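PDB 2GGS: dTDP-4-dehydrorhamnose reductase from Sulfolobus tokodaii, which binds NADPH in a Rossmann-type domain and probably reduces dTDP-4-dehydrorhamnose to dTDP-L-rhamnose. Local coordinates for residues A[142-152]-A[201-209]; A[155-166]-A[265-273]. All coordinates share one frame; numbering follows the deposited sequence.

In the fold
Contact 1 (142-152 with 201-209) is largely buried and joins the last two strands, 147-151 and 203-206, of the parallel Rossmann sheet; contact 2 (155-166 with 265-273) is only partly buried and lays the C-terminal tail against the loop and helix that follow strand 147-151. The two share no segment, but 142-152 runs almost directly into 155-166, so the chain passes from the sheet to the loop and helix against which the tail packs, their centres about 24 Å apart. Repeated backbone bonding with aliphatic packing characterises contact 1, whereas contact 2 has one direct hydrogen bond, a bridging water and mostly side-chain packing. Both touch NADPH, at its nicotinamide and its diphosphate respectively.

Contact 1: residues A[142-152]-A[201-209]. With NDP (NADPH dihydro-nicotinamide-adenine-dinucleotide phosphate), chain C.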
loop_
_atom_site.group_PDB
_atom_site.type_symbol
_atom_site.label_atom_id
_atom_site.label_comp_id
_atom_site.label_asym_id
_atom_site.label_seq_id
_atom_site.Cartn_x
_atom_site.Cartn_y
_atom_site.Cartn_z
ATOM N N LEU A 142 5.338 15.302 2.424
ATOM C CA LEU A 142 5.360 16.320 1.353
ATOM C C LEU A 142 6.637 17.131 1.415
ATOM O O LEU A 142 6.811 17.906 2.339
ATOM C CB LEU A 142 4.129 17.243 1.434
ATOM C CG LEU A 142 2.884 16.675 0.766
ATOM C CD1 LEU A 142 1.571 17.291 1.310
ATOM C CD2 LEU A 142 2.990 16.870 -0.753
ATOM N N GLN A 143 7.526 16.918 0.435
ATOM C CA GLN A 143 8.819 17.595 0.405
ATOM C C GLN A 143 9.187 17.872 -1.048
ATOM O O GLN A 143 8.808 17.105 -1.940
ATOM C CB GLN A 143 9.926 16.764 1.094
ATOM C CG GLN A 143 9.650 16.341 2.542
ATOM C CD GLN A 143 9.555 17.520 3.514
ATOM O OE1 GLN A 143 10.224 18.537 3.343
ATOM N NE2 GLN A 143 8.714 17.380 4.547
ATOM N N ASP A 144 9.932 18.953 -1.294
ATOM C CA ASP A 144 10.307 19.288 -2.672
ATOM C C ASP A 144 10.943 18.121 -3.407
ATOM O O ASP A 144 10.654 17.908 -4.591
ATOM C CB ASP A 144 11.207 20.524 -2.718
ATOM C CG ASP A 144 10.419 21.822 -2.552
ATOM O OD1 ASP A 144 11.041 22.902 -2.637
ATOM O OD2 ASP A 144 9.178 21.767 -2.360
ATOM N N ASP A 145 11.730 17.318 -2.695
ATOM C CA ASP A 145 12.439 16.193 -3.299
ATOM C C ASP A 145 12.008 14.779 -2.840
ATOM O O ASP A 145 12.756 13.823 -3.006
ATOM C CB ASP A 145 13.956 16.370 -3.122
ATOM C CG ASP A 145 14.391 16.441 -1.650
ATOM O OD1 ASP A 145 13.542 16.375 -0.711
ATOM O OD2 ASP A 145 15.611 16.617 -1.446
ATOM N N SER A 146 10.811 14.632 -2.290
ATOM C CA SER A 146 10.294 13.280 -1.945
ATOM C C SER A 146 9.235 12.881 -2.975
ATOM O O SER A 146 8.733 13.736 -3.697
ATOM C CB SER A 146 9.650 13.246 -0.563
ATOM O OG SER A 146 8.405 13.896 -0.592
ATOM N N LEU A 147 8.891 11.600 -2.989
ATOM C CA LEU A 147 7.834 11.071 -3.873
ATOM C C LEU A 147 6.803 10.342 -2.998
ATOM O O LEU A 147 7.187 9.488 -2.194
ATOM C CB LEU A 147 8.432 10.049 -4.846
ATOM C CG LEU A 147 7.450 9.457 -5.850
ATOM C CD1 LEU A 147 6.848 10.580 -6.734
ATOM C CD2 LEU A 147 8.151 8.370 -6.662
ATOM N N ILE A 148 5.524 10.678 -3.187
ATOM C CA ILE A 148 4.396 9.978 -2.544
ATOM C C ILE A 148 3.764 9.157 -3.667
ATOM O O ILE A 148 3.385 9.700 -4.721
ATOM C CB ILE A 148 3.342 10.933 -1.941
ATOM C CG1 ILE A 148 3.896 11.629 -0.682
ATOM C CG2 ILE A 148 2.032 10.183 -1.624
ATOM C CD1 ILE A 148 3.167 12.913 -0.336
ATOM N N ILE A 149 3.659 7.852 -3.434
ATOM C CA ILE A 149 2.997 6.958 -4.388
ATOM C C ILE A 149 1.682 6.508 -3.776
ATOM O O ILE A 149 1.699 5.798 -2.776
ATOM C CB ILE A 149 3.870 5.724 -4.710
ATOM C CG1 ILE A 149 5.247 6.095 -5.293
ATOM C CG2 ILE A 149 3.105 4.804 -5.666
ATOM C CD1 ILE A 149 6.101 4.874 -5.617
ATOM N N ARG A 150 0.543 6.923 -4.357
ATOM C CA ARG A 150 -0.742 6.438 -3.828
ATOM C C ARG A 150 -1.116 5.175 -4.601
ATOM O O ARG A 150 -1.001 5.119 -5.819
ATOM C CB ARG A 150 -1.855 7.449 -3.992
ATOM C CG ARG A 150 -1.594 8.793 -3.311
ATOM C CD ARG A 150 -2.927 9.530 -3.063
ATOM N NE ARG A 150 -2.760 10.841 -2.432
ATOM C CZ ARG A 150 -2.910 12.004 -3.076
ATOM N NH1 ARG A 150 -3.212 12.032 -4.386
ATOM N NH2 ARG A 150 -2.750 13.142 -2.417
ATOM N N THR A 151 -1.598 4.180 -3.879
ATOM C CA THR A 151 -1.979 2.902 -4.513
ATOM C C THR A 151 -3.280 2.393 -3.881
ATOM O O THR A 151 -3.815 3.011 -2.936
ATOM C CB THR A 151 -0.819 1.902 -4.482
ATOM O OG1 THR A 151 -1.070 0.782 -5.346
ATOM C CG2 THR A 151 -0.567 1.410 -3.083
ATOM N N SER A 152 -3.777 1.277 -4.396
ATOM C CA SER A 152 -5.112 0.796 -4.042
ATOM C C SER A 152 -5.091 -0.727 -3.951
ATOM O O SER A 152 -4.576 -1.381 -4.844
ATOM C CB SER A 152 -6.110 1.244 -5.115
ATOM O OG SER A 152 -7.382 0.674 -4.923
ATOM N N LYS A 201 11.860 10.361 -9.692
ATOM C CA LYS A 201 10.625 11.132 -9.661
ATOM C C LYS A 201 10.331 11.727 -8.273
ATOM O O LYS A 201 10.625 11.104 -7.258
ATOM C CB LYS A 201 9.465 10.238 -10.083
ATOM C CG LYS A 201 9.201 10.242 -11.561
ATOM C CD LYS A 201 7.731 10.533 -11.837
ATOM C CE LYS A 201 7.462 12.020 -11.652
ATOM N NZ LYS A 201 6.244 12.521 -12.305
ATOM N N THR A 202 9.756 12.929 -8.260
ATOM C CA THR A 202 9.347 13.635 -7.038
ATOM C C THR A 202 7.890 14.078 -7.192
ATOM O O THR A 202 7.334 14.005 -8.305
ATOM C CB THR A 202 10.278 14.843 -6.684
ATOM O OG1 THR A 202 10.200 15.849 -7.705
ATOM C CG2 THR A 202 11.735 14.410 -6.521
ATOM N N GLY A 203 7.256 14.498 -6.090
ATOM C CA GLY A 203 5.860 14.945 -6.111
ATOM C C GLY A 203 4.898 13.862 -5.644
ATOM O O GLY A 203 5.194 13.144 -4.686
ATOM N N ILE A 204 3.748 13.755 -6.303
ATOM C CA ILE A 204 2.789 12.684 -6.002
ATOM C C ILE A 204 2.543 11.899 -7.294
ATOM O O ILE A 204 2.561 12.481 -8.376
ATOM C CB ILE A 204 1.457 13.247 -5.479
ATOM C CG1 ILE A 204 1.713 14.167 -4.284
ATOM C CG2 ILE A 204 0.495 12.105 -5.095
ATOM C CD1 ILE A 204 0.501 14.884 -3.788
ATOM N N ILE A 205 2.385 10.584 -7.196
ATOM C CA ILE A 205 2.097 9.760 -8.391
ATOM C C ILE A 205 1.157 8.639 -7.983
ATOM O O ILE A 205 1.330 8.067 -6.910
ATOM C CB ILE A 205 3.374 9.239 -9.119
ATOM C CG1 ILE A 205 3.067 8.572 -10.480
ATOM C CG2 ILE A 205 4.149 8.228 -8.244
ATOM C CD1 ILE A 205 4.350 8.236 -11.274
ATOM N N HIS A 206 0.147 8.385 -8.806
ATOM C CA HIS A 206 -0.775 7.257 -8.581
ATOM C C HIS A 206 -0.311 6.047 -9.340
ATOM O O HIS A 206 -0.114 6.111 -10.568
ATOM C CB HIS A 206 -2.203 7.597 -9.012
ATOM C CG HIS A 206 -2.875 8.580 -8.112
ATOM N ND1 HIS A 206 -4.142 9.058 -8.341
ATOM C CD2 HIS A 206 -2.439 9.185 -6.974
ATOM C CE1 HIS A 206 -4.467 9.909 -7.375
ATOM N NE2 HIS A 206 -3.465 9.967 -6.513
ATOM N N VAL A 207 -0.149 4.927 -8.646
ATOM C CA VAL A 207 0.211 3.668 -9.308
ATOM C C VAL A 207 -0.742 2.577 -8.766
ATOM O O VAL A 207 -0.530 2.051 -7.679
ATOM C CB VAL A 207 1.702 3.256 -9.085
ATOM C CG1 VAL A 207 2.028 2.003 -9.857
ATOM C CG2 VAL A 207 2.683 4.375 -9.470
ATOM N N ALA A 208 -1.800 2.251 -9.519
ATOM C CA ALA A 208 -2.757 1.221 -9.109
ATOM C C ALA A 208 -3.384 0.525 -10.322
ATOM O O ALA A 208 -2.972 0.784 -11.462
ATOM C CB ALA A 208 -3.838 1.814 -8.212
ATOM N N GLY A 209 -4.341 -0.356 -10.059
ATOM C CA GLY A 209 -4.882 -1.251 -11.088
ATOM C C GLY A 209 -6.029 -0.612 -11.857
ATOM O O GLY A 209 -6.254 0.562 -11.777
HETATM P PA NDP C . 1.115 -5.067 5.161
HETATM O O1A NDP C . 0.037 -5.027 6.162
HETATM O O2A NDP C . 1.258 -6.376 4.479
HETATM O O5B NDP C . 2.514 -4.682 5.785
HETATM C C5B NDP C . 2.605 -3.710 6.811
HETATM C C4B NDP C . 4.076 -3.583 7.112
HETATM O O4B NDP C . 4.229 -2.505 8.039
HETATM C C3B NDP C . 4.686 -4.848 7.695
HETATM O O3B NDP C . 5.953 -5.034 7.124
HETATM C C2B NDP C . 4.820 -4.467 9.175
HETATM O O2B NDP C . 5.902 -5.163 9.715
HETATM C C1B NDP C . 5.118 -2.981 9.038
HETATM N N9A NDP C . 4.860 -2.270 10.294
HETATM C C8A NDP C . 3.650 -2.025 10.869
HETATM N N7A NDP C . 3.861 -1.360 12.041
HETATM C C5A NDP C . 5.187 -1.199 12.189
HETATM C C6A NDP C . 5.963 -0.611 13.195
HETATM N N6A NDP C . 5.376 -0.154 14.336
HETATM N N1A NDP C . 7.321 -0.650 13.033
HETATM C C2A NDP C . 7.952 -1.215 11.931
HETATM N N3A NDP C . 7.182 -1.803 10.957
HETATM C C4A NDP C . 5.837 -1.791 11.103
HETATM O O3 NDP C . 0.770 -3.811 4.194
HETATM P PN NDP C . 0.924 -3.750 2.581
HETATM O O1N NDP C . 2.165 -4.302 2.086
HETATM O O2N NDP C . -0.386 -4.261 2.117
HETATM O O5D NDP C . 0.877 -2.163 2.386
HETATM C C5D NDP C . 2.049 -1.450 2.002
HETATM C C4D NDP C . 1.797 0.051 1.946
HETATM O O4D NDP C . 0.783 0.292 0.998
HETATM C C3D NDP C . 1.313 0.664 3.257
HETATM O O3D NDP C . 1.846 1.961 3.249
HETATM C C2D NDP C . -0.187 0.720 3.103
HETATM O O2D NDP C . -0.736 1.727 3.936
HETATM C C1D NDP C . -0.272 1.051 1.593
HETATM N N1N NDP C . -1.573 0.649 1.045
HETATM C C2N NDP C . -2.017 -0.617 1.320
HETATM C C3N NDP C . -3.135 -1.147 0.691
HETATM C C7N NDP C . -3.566 -2.537 1.031
HETATM O O7N NDP C . -4.822 -2.987 0.579
HETATM N N7N NDP C . -2.773 -3.317 1.763
HETATM C C4N NDP C . -3.916 -0.325 -0.318
HETATM C C5N NDP C . -3.374 1.069 -0.531
HETATM C C6N NDP C . -2.223 1.478 0.153
HETATM P P2B NDP C . 5.698 -6.492 10.687
HETATM O O1X NDP C . 7.033 -7.116 10.626
HETATM O O2X NDP C . 4.602 -7.337 10.131
HETATM O O3X NDP C . 5.302 -6.045 12.118
HETATM O O HOH W 1 6.280 14.844 -2.321
#
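Arg150 and His206 are paired on neighbouring parallel strands, and the arginine side chain crosses the imidazole obliquely. Its CB lies 3.5 Å from CD2 of His206, CG stays beside the same ring, and CD passes to NE2. With CG anti to the carbonyl carbon (chi1 -59°) and the chain extended on to NE, the guanidinium is carried beyond the ring. There NH1 of Arg150 donates to NE2 of His206 at 3.0 Å, close to both planes although these are turned 61° apart. CG2 of Ile204 lies over one face of the guanidinium, and NH2 comes near CD1 of the same isoleucine. NE forms a salt bridge to Glu138, while NH1 also reaches the carbonyl of Glu120. Shortening this side chain to an alanine would probably leave Glu138 without this positive partner and NE2 of His206 without its arginine donor.

Five backbone hydrogen bonds join the two segments, among them Ile205 N to Ile148 O at 2.8 Å. On the sheet face opposite Arg150, CG2 of Ile205 fits between CG1 of Ile149 (3.8 Å) and CD1 of Leu147, under helices 186-199 and 253-258. At the far end OG1 of Thr151, anti to the backbone N (chi1 -167°), donates to Val207 O at 2.7 Å, and its CG2 lies 3.6 Å from C6N of NADPH.

As an acceptor from Arg150, NE2 is probably unprotonated, the proton lying on ND1, which makes a weak bond to Tyr118 O; the sheet edge thus combines an aliphatic face with one where a bonded arginine-histidine pair lies among isoleucines, and ends beside the nicotinamide.

Contact 2: residues A[155-166]-A[265-273]; sequences FRNKGFPIYVYK and TLDLDGMVV. With NDP (NADPH dihydro-nicotinamide-adenine-dinucleotide phosphate), chain C.
The contact between Arg156 and Val272, with the side chains around it, is a tail-to-loop packing: the C-terminal residues 265-273 lie across the loop after strand 147-151 and the start of helix 160-169. One direct hydrogen bond joins the backbones, Val272 N to Arg156 O at 2.9 Å, with the donor well above the carbonyl plane. The two side chains run alongside each other. CG2 of Val272 touches CG of Arg156 at 3.7 Å and sits over the centre of one guanidinium face, while at its edge NH1 of Arg156 donates to OD1 of Asn157 at 3.1 Å. NE of Arg156 is held by Glu15 in a salt bridge, which ties this loop to helix 11-20.

The ring of Phe155 reaches the tail, its CG between the backbone N and the carbonyl carbon (chi1 68°). The ring edge meets the carbonyl of Asp267, CE2 of Phe155 lying 3.3 Å from that O, and CG of Met271 packs by CD2. SD of Met271 continues to CB of Pro161 at 3.7 Å, filling in against the first turn of the helix. A water bridges the carbonyls of Asn157 and Val272 and accepts from NZ of Lys166.

From the same loop, and clear of the tail, Lys158, extended beyond CG, sends NZ to O1A of NADPH in a 2.8 Å hydrogen bond. The chemistry is therefore divided: apolar groups, one backbone hydrogen bond and a bridging water hold the tail, while Lys158 brings its positive charge to the cofactor, which would probably offset some of the diphosphate's negative charge.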
loop_
_atom_site.group_PDB
_atom_site.type_symbol
_atom_site.label_atom_id
_atom_site.label_comp_id
_atom_site.label_asym_id
_atom_site.label_seq_id
_atom_site.Cartn_x
_atom_site.Cartn_y
_atom_site.Cartn_z
ATOM N N PHE A 155 -2.631 -6.621 -3.104
ATOM C CA PHE A 155 -2.884 -8.024 -2.750
ATOM C C PHE A 155 -1.738 -8.966 -3.040
ATOM O O PHE A 155 -1.005 -8.833 -4.005
ATOM C CB PHE A 155 -4.187 -8.536 -3.362
ATOM C CG PHE A 155 -4.147 -8.651 -4.888
ATOM C CD1 PHE A 155 -4.608 -7.596 -5.667
ATOM C CD2 PHE A 155 -3.682 -9.806 -5.508
ATOM C CE1 PHE A 155 -4.570 -7.663 -7.072
ATOM C CE2 PHE A 155 -3.662 -9.906 -6.929
ATOM C CZ PHE A 155 -4.106 -8.835 -7.704
ATOM N N ARG A 156 -1.539 -9.937 -2.135
ATOM C CA ARG A 156 -0.496 -10.922 -2.276
ATOM C C ARG A 156 -1.011 -12.107 -1.460
ATOM O O ARG A 156 -1.856 -12.867 -1.949
ATOM C CB ARG A 156 0.850 -10.405 -1.757
ATOM C CG ARG A 156 2.008 -11.354 -1.996
ATOM C CD ARG A 156 3.321 -10.839 -1.424
ATOM N NE ARG A 156 4.354 -11.831 -1.621
ATOM C CZ ARG A 156 4.546 -12.868 -0.805
ATOM N NH1 ARG A 156 3.786 -13.010 0.276
ATOM N NH2 ARG A 156 5.492 -13.767 -1.067
ATOM N N ASN A 157 -0.551 -12.212 -0.215
ATOM C CA ASN A 157 -1.052 -13.238 0.708
ATOM C C ASN A 157 -2.248 -12.768 1.553
ATOM O O ASN A 157 -2.833 -13.553 2.330
ATOM C CB ASN A 157 0.100 -13.628 1.642
ATOM C CG ASN A 157 0.731 -12.406 2.284
ATOM O OD1 ASN A 157 1.361 -11.585 1.622
ATOM N ND2 ASN A 157 0.572 -12.282 3.588
ATOM N N LYS A 158 -2.604 -11.491 1.467
ATOM C CA LYS A 158 -3.875 -11.055 2.025
ATOM C C LYS A 158 -4.563 -10.072 1.052
ATOM O O LYS A 158 -4.255 -10.098 -0.132
ATOM C CB LYS A 158 -3.719 -10.507 3.448
ATOM C CG LYS A 158 -2.852 -9.316 3.544
ATOM C CD LYS A 158 -2.732 -8.837 4.988
ATOM C CE LYS A 158 -1.826 -7.598 5.092
ATOM N NZ LYS A 158 -1.725 -7.137 6.554
ATOM N N GLY A 159 -5.504 -9.267 1.536
ATOM C CA GLY A 159 -6.253 -8.378 0.633
ATOM C C GLY A 159 -7.458 -9.158 0.148
ATOM O O GLY A 159 -7.574 -10.352 0.399
ATOM N N PHE A 160 -8.357 -8.473 -0.534
ATOM C CA PHE A 160 -9.659 -9.044 -0.897
ATOM C C PHE A 160 -9.589 -10.325 -1.765
ATOM O O PHE A 160 -10.332 -11.293 -1.471
ATOM C CB PHE A 160 -10.511 -7.947 -1.552
ATOM C CG PHE A 160 -11.904 -8.383 -1.891
ATOM C CD1 PHE A 160 -12.793 -8.744 -0.890
ATOM C CD2 PHE A 160 -12.324 -8.422 -3.203
ATOM C CE1 PHE A 160 -14.107 -9.151 -1.206
ATOM C CE2 PHE A 160 -13.633 -8.807 -3.514
ATOM C CZ PHE A 160 -14.505 -9.172 -2.522
ATOM N N PRO A 161 -8.751 -10.365 -2.834
ATOM C CA PRO A 161 -8.782 -11.587 -3.657
ATOM C C PRO A 161 -8.484 -12.860 -2.887
ATOM O O PRO A 161 -9.065 -13.900 -3.185
ATOM C CB PRO A 161 -7.692 -11.342 -4.693
ATOM C CG PRO A 161 -7.697 -9.831 -4.859
ATOM C CD PRO A 161 -7.831 -9.366 -3.437
ATOM N N ILE A 162 -7.608 -12.753 -1.892
ATOM C CA ILE A 162 -7.290 -13.895 -1.046
ATOM C C ILE A 162 -8.451 -14.300 -0.145
ATOM O O ILE A 162 -8.763 -15.503 -0.043
ATOM C CB ILE A 162 -5.956 -13.668 -0.277
ATOM C CG1 ILE A 162 -4.819 -14.178 -1.149
ATOM C CG2 ILE A 162 -5.953 -14.444 1.047
ATOM C CD1 ILE A 162 -4.778 -15.720 -1.226
ATOM N N TYR A 163 -9.093 -13.325 0.494
ATOM C CA TYR A 163 -10.294 -13.571 1.283
ATOM C C TYR A 163 -11.345 -14.280 0.411
ATOM O O TYR A 163 -11.938 -15.268 0.839
ATOM C CB TYR A 163 -10.859 -12.278 1.854
ATOM C CG TYR A 163 -12.322 -12.346 2.194
ATOM C CD1 TYR A 163 -12.779 -12.992 3.366
ATOM C CD2 TYR A 163 -13.259 -11.772 1.351
ATOM C CE1 TYR A 163 -14.149 -13.053 3.664
ATOM C CE2 TYR A 163 -14.610 -11.822 1.634
ATOM C CZ TYR A 163 -15.056 -12.465 2.791
ATOM O OH TYR A 163 -16.427 -12.481 3.015
ATOM N N VAL A 164 -11.538 -13.800 -0.817
ATOM C CA VAL A 164 -12.492 -14.448 -1.749
ATOM C C VAL A 164 -12.109 -15.902 -2.031
ATOM O O VAL A 164 -12.955 -16.813 -1.934
ATOM C CB VAL A 164 -12.602 -13.704 -3.114
ATOM C CG1 VAL A 164 -13.530 -14.462 -4.048
ATOM C CG2 VAL A 164 -13.151 -12.294 -2.934
ATOM N N TYR A 165 -10.849 -16.125 -2.403
ATOM C CA TYR A 165 -10.366 -17.465 -2.803
ATOM C C TYR A 165 -10.557 -18.449 -1.658
ATOM O O TYR A 165 -11.129 -19.534 -1.856
ATOM C CB TYR A 165 -8.891 -17.445 -3.255
ATOM C CG TYR A 165 -8.347 -18.800 -3.719
ATOM C CD1 TYR A 165 -8.513 -19.242 -5.034
ATOM C CD2 TYR A 165 -7.678 -19.631 -2.837
ATOM C CE1 TYR A 165 -8.018 -20.497 -5.452
ATOM C CE2 TYR A 165 -7.178 -20.866 -3.230
ATOM C CZ TYR A 165 -7.351 -21.300 -4.531
ATOM O OH TYR A 165 -6.850 -22.533 -4.888
ATOM N N LYS A 166 -10.087 -18.067 -0.468
ATOM C CA LYS A 166 -10.142 -18.951 0.717
ATOM C C LYS A 166 -11.575 -19.198 1.167
ATOM O O LYS A 166 -11.935 -20.335 1.463
ATOM C CB LYS A 166 -9.289 -18.411 1.886
ATOM C CG LYS A 166 -7.915 -17.888 1.458
ATOM C CD LYS A 166 -6.828 -18.000 2.528
ATOM C CE LYS A 166 -5.717 -18.950 2.067
ATOM N NZ LYS A 166 -4.415 -18.713 2.783
ATOM N N THR A 265 -3.083 -3.992 -15.522
ATOM C CA THR A 265 -3.953 -5.107 -15.867
ATOM C C THR A 265 -4.063 -6.062 -14.687
ATOM O O THR A 265 -3.032 -6.407 -14.078
ATOM C CB THR A 265 -3.440 -5.820 -17.090
ATOM O OG1 THR A 265 -3.466 -4.882 -18.172
ATOM C CG2 THR A 265 -4.332 -7.028 -17.443
ATOM N N LEU A 266 -5.288 -6.438 -14.355
ATOM C CA LEU A 266 -5.526 -7.320 -13.213
ATOM C C LEU A 266 -4.562 -8.516 -13.229
ATOM O O LEU A 266 -4.441 -9.224 -14.237
ATOM C CB LEU A 266 -6.948 -7.841 -13.181
ATOM C CG LEU A 266 -7.293 -8.696 -11.942
ATOM C CD1 LEU A 266 -7.277 -7.774 -10.689
ATOM C CD2 LEU A 266 -8.633 -9.403 -12.089
ATOM N N ASP A 267 -3.867 -8.711 -12.117
ATOM C CA ASP A 267 -2.874 -9.734 -11.988
ATOM C C ASP A 267 -3.210 -10.783 -10.914
ATOM O O ASP A 267 -2.574 -10.858 -9.942
ATOM C CB ASP A 267 -1.507 -9.089 -11.744
ATOM C CG ASP A 267 -0.397 -10.079 -11.577
ATOM O OD1 ASP A 267 -0.384 -11.070 -12.250
ATOM O OD2 ASP A 267 0.446 -9.846 -10.748
ATOM N N LEU A 268 -4.215 -11.600 -11.141
ATOM C CA LEU A 268 -4.501 -12.641 -10.190
ATOM C C LEU A 268 -3.419 -13.676 -9.902
ATOM O O LEU A 268 -3.417 -14.268 -8.864
ATOM C CB LEU A 268 -5.828 -13.309 -10.470
ATOM C CG LEU A 268 -7.038 -12.397 -10.446
ATOM C CD1 LEU A 268 -8.266 -13.154 -10.835
ATOM C CD2 LEU A 268 -7.188 -11.796 -9.085
ATOM N N ASP A 269 -2.514 -13.886 -10.824
ATOM C CA ASP A 269 -1.364 -14.717 -10.550
ATOM C C ASP A 269 -0.448 -14.161 -9.427
ATOM O O ASP A 269 0.435 -14.814 -8.986
ATOM C CB ASP A 269 -0.532 -14.927 -11.803
ATOM C CG ASP A 269 -1.178 -15.883 -12.825
ATOM O OD1 ASP A 269 -2.126 -16.567 -12.538
ATOM O OD2 ASP A 269 -0.642 -15.912 -13.909
ATOM N N GLY A 270 -0.691 -12.928 -9.022
ATOM C CA GLY A 270 0.031 -12.311 -7.923
ATOM C C GLY A 270 -0.483 -12.693 -6.556
ATOM O O GLY A 270 0.033 -12.271 -5.564
ATOM N N MET A 271 -1.546 -13.470 -6.554
ATOM C CA MET A 271 -2.078 -14.042 -5.298
ATOM C C MET A 271 -1.119 -15.113 -4.788
ATOM O O MET A 271 -0.553 -15.902 -5.580
ATOM C CB MET A 271 -3.456 -14.668 -5.515
ATOM C CG MET A 271 -4.578 -13.679 -5.670
ATOM S SD MET A 271 -6.147 -14.522 -5.691
ATOM C CE MET A 271 -6.187 -14.979 -7.387
ATOM N N VAL A 272 -0.929 -15.138 -3.467
ATOM C CA VAL A 272 -0.047 -16.118 -2.841
ATOM C C VAL A 272 -0.889 -16.968 -1.917
ATOM O O VAL A 272 -1.535 -16.473 -0.980
ATOM C CB VAL A 272 1.186 -15.454 -2.173
ATOM C CG1 VAL A 272 1.992 -16.472 -1.367
ATOM C CG2 VAL A 272 2.067 -14.830 -3.260
ATOM N N VAL A 273 -0.797 -18.259 -2.239
ATOM C CA VAL A 273 -1.831 -19.309 -2.203
ATOM C C VAL A 273 -3.298 -18.945 -2.100
ATOM O O VAL A 273 -3.827 -18.512 -1.069
ATOM C CB VAL A 273 -1.435 -20.570 -1.381
ATOM C CG1 VAL A 273 -0.056 -21.016 -1.811
ATOM C CG2 VAL A 273 -1.494 -20.323 0.118
ATOM O OXT VAL A 273 -3.964 -19.106 -3.128
HETATM P PA NDP C . 1.115 -5.067 5.161
HETATM O O1A NDP C . 0.037 -5.027 6.162
HETATM O O2A NDP C . 1.258 -6.376 4.479
HETATM O O5B NDP C . 2.514 -4.682 5.785
HETATM C C5B NDP C . 2.605 -3.710 6.811
HETATM C C4B NDP C . 4.076 -3.583 7.112
HETATM O O4B NDP C . 4.229 -2.505 8.039
HETATM C C3B NDP C . 4.686 -4.848 7.695
HETATM O O3B NDP C . 5.953 -5.034 7.124
HETATM C C2B NDP C . 4.820 -4.467 9.175
HETATM O O2B NDP C . 5.902 -5.163 9.715
HETATM C C1B NDP C . 5.118 -2.981 9.038
HETATM N N9A NDP C . 4.860 -2.270 10.294
HETATM C C8A NDP C . 3.650 -2.025 10.869
HETATM N N7A NDP C . 3.861 -1.360 12.041
HETATM C C5A NDP C . 5.187 -1.199 12.189
HETATM C C6A NDP C . 5.963 -0.611 13.195
HETATM N N6A NDP C . 5.376 -0.154 14.336
HETATM N N1A NDP C . 7.321 -0.650 13.033
HETATM C C2A NDP C . 7.952 -1.215 11.931
HETATM N N3A NDP C . 7.182 -1.803 10.957
HETATM C C4A NDP C . 5.837 -1.791 11.103
HETATM O O3 NDP C . 0.770 -3.811 4.194
HETATM P PN NDP C . 0.924 -3.750 2.581
HETATM O O1N NDP C . 2.165 -4.302 2.086
HETATM O O2N NDP C . -0.386 -4.261 2.117
HETATM O O5D NDP C . 0.877 -2.163 2.386
HETATM C C5D NDP C . 2.049 -1.450 2.002
HETATM C C4D NDP C . 1.797 0.051 1.946
HETATM O O4D NDP C . 0.783 0.292 0.998
HETATM C C3D NDP C . 1.313 0.664 3.257
HETATM O O3D NDP C . 1.846 1.961 3.249
HETATM C C2D NDP C . -0.187 0.720 3.103
HETATM O O2D NDP C . -0.736 1.727 3.936
HETATM C C1D NDP C . -0.272 1.051 1.593
HETATM N N1N NDP C . -1.573 0.649 1.045
HETATM C C2N NDP C . -2.017 -0.617 1.320
HETATM C C3N NDP C . -3.135 -1.147 0.691
HETATM C C7N NDP C . -3.566 -2.537 1.031
HETATM O O7N NDP C . -4.822 -2.987 0.579
HETATM N N7N NDP C . -2.773 -3.317 1.763
HETATM C C4N NDP C . -3.916 -0.325 -0.318
HETATM C C5N NDP C . -3.374 1.069 -0.531
HETATM C C6N NDP C . -2.223 1.478 0.153
HETATM P P2B NDP C . 5.698 -6.492 10.687
HETATM O O1X NDP C . 7.033 -7.116 10.626
HETATM O O2X NDP C . 4.602 -7.337 10.131
HETATM O O3X NDP C . 5.302 -6.045 12.118
HETATM O O HOH W 2 -2.313 -16.457 1.740
#